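Local coordinates for protein transcarboxylase 5S subunit (Propionibacterium freudenreichii subsp. shermanii, PDB 1RQB) that transfers a carboxyl group from the biotin of the 1.3S subunit to pyruvate, forming oxaloacetate, with a bound cobalt ion, at residues Glu429-Lys432 and Gln433-Ala437. Numbering follows the deposited sequence.
Sequences EWEK and QSKEA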
# COMPACT_ATOMS: atom_id res chain seq x y z
N GLU A 429 -46.13 -6.87 4.48
CA GLU A 429 -46.11 -5.44 4.17
C GLU A 429 -46.05 -5.18 2.66
O GLU A 429 -46.14 -4.04 2.22
CB GLU A 429 -44.89 -4.78 4.85
CG GLU A 429 -43.52 -5.38 4.45
CD GLU A 429 -42.32 -4.64 5.06
OE1 GLU A 429 -41.66 -5.17 5.98
OE2 GLU A 429 -42.04 -3.50 4.62
N TRP A 430 -45.92 -6.23 1.85
CA TRP A 430 -45.79 -6.02 0.40
C TRP A 430 -46.98 -5.26 -0.19
O TRP A 430 -46.79 -4.32 -0.95
CB TRP A 430 -45.60 -7.35 -0.34
CG TRP A 430 -45.38 -7.16 -1.82
CD1 TRP A 430 -46.27 -7.39 -2.83
CD2 TRP A 430 -44.18 -6.66 -2.45
NE1 TRP A 430 -45.71 -7.06 -4.04
CE2 TRP A 430 -44.43 -6.61 -3.84
CE3 TRP A 430 -42.93 -6.25 -1.97
CZ2 TRP A 430 -43.47 -6.17 -4.76
CZ3 TRP A 430 -41.97 -5.80 -2.89
CH2 TRP A 430 -42.25 -5.77 -4.27
N GLU A 431 -48.20 -5.67 0.13
CA GLU A 431 -49.38 -4.98 -0.42
C GLU A 431 -49.39 -3.50 -0.03
O GLU A 431 -49.69 -2.64 -0.86
CB GLU A 431 -50.68 -5.66 0.04
CG GLU A 431 -51.33 -6.59 -0.99
CD GLU A 431 -50.36 -7.39 -1.84
OE1 GLU A 431 -49.56 -8.18 -1.28
OE2 GLU A 431 -50.40 -7.25 -3.09
N LYS A 432 -49.05 -3.19 1.22
CA LYS A 432 -49.02 -1.80 1.69
C LYS A 432 -47.95 -1.00 0.94
O LYS A 432 -48.17 0.14 0.56
CB LYS A 432 -48.72 -1.77 3.19
CG LYS A 432 -48.53 -0.38 3.78
CD LYS A 432 -48.12 -0.46 5.25
CE LYS A 432 -47.85 0.91 5.86
NZ LYS A 432 -49.05 1.79 5.87
N GLN A 433 -46.78 -1.61 0.74
CA GLN A 433 -45.68 -0.93 0.04
C GLN A 433 -46.09 -0.67 -1.41
O GLN A 433 -45.88 0.42 -1.94
CB GLN A 433 -44.41 -1.79 0.05
CG GLN A 433 -43.79 -2.05 1.43
CD GLN A 433 -43.22 -0.80 2.05
OE1 GLN A 433 -43.06 0.23 1.39
NE2 GLN A 433 -42.89 -0.88 3.34
N SER A 434 -46.66 -1.69 -2.05
CA SER A 434 -47.09 -1.60 -3.45
C SER A 434 -48.10 -0.48 -3.66
O SER A 434 -48.01 0.27 -4.63
CB SER A 434 -47.71 -2.92 -3.91
OG SER A 434 -46.75 -3.95 -3.96
N LYS A 435 -49.07 -0.35 -2.76
CA LYS A 435 -50.12 0.66 -2.94
C LYS A 435 -49.54 2.06 -2.80
O LYS A 435 -49.82 2.94 -3.61
CB LYS A 435 -51.24 0.47 -1.91
CG LYS A 435 -51.65 -0.98 -1.75
CD LYS A 435 -51.89 -1.68 -3.08
CE LYS A 435 -52.15 -3.17 -2.85
NZ LYS A 435 -51.74 -4.01 -4.01
N GLU A 436 -48.73 2.27 -1.77
CA GLU A 436 -48.10 3.58 -1.53
C GLU A 436 -47.17 3.95 -2.68
O GLU A 436 -47.12 5.11 -3.11
CB GLU A 436 -47.33 3.59 -0.21
CG GLU A 436 -48.21 3.44 1.02
CD GLU A 436 -47.41 3.38 2.31
OE1 GLU A 436 -46.35 4.05 2.38
OE2 GLU A 436 -47.84 2.69 3.25
N ALA A 437 -46.42 2.98 -3.19
CA ALA A 437 -45.48 3.27 -4.28
C ALA A 437 -46.24 3.68 -5.54
O ALA A 437 -45.83 4.59 -6.26
CB ALA A 437 -44.64 2.04 -4.58
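Gln433 meets Glu429 twice in the first turn of helix 430-437. Its backbone N donates to Glu429 O at 2.9 Å. Its side-chain NE2 donates a hydrogen bond to Glu429 OE2 (3.0 Å), and the carboxylate and amide planes are 32° apart. The bend at chi2 (-68°) turns the amide back beside the carboxylate of this N-cap residue, the two side chains running the same way. Glu429 OE2 also forms a salt bridge with Arg112, and OE1 accepts from Asn115 N. With an alanine here instead of Gln433, Glu429 OE2 would probably lose its amide donor, and the carboxylate one of its holds.

Trp430 O takes two donors, Ser434 N at 2.9 Å and Ser434 OG at 3.0 Å. The hydroxyl comes from above the carbonyl plane and also sits over one face of the indole, offset toward its rim. Lys432 NZ makes a salt bridge to Glu436 OE2 at 3.0 Å, weak as a hydrogen bond. Glu431 OE2 and Lys435 NZ form a long salt bridge, 3.6 Å.

Glu117 OE2 accepts from the backbone N of Glu429 and Trp430, tying the helix start to helix 116-128 of the TIM barrel. Trp430 and Ser434 pack on Val450 of helix 447-455, and Glu436 OE1 is hydrogen-bonded to Tyr453 OH of the same helix.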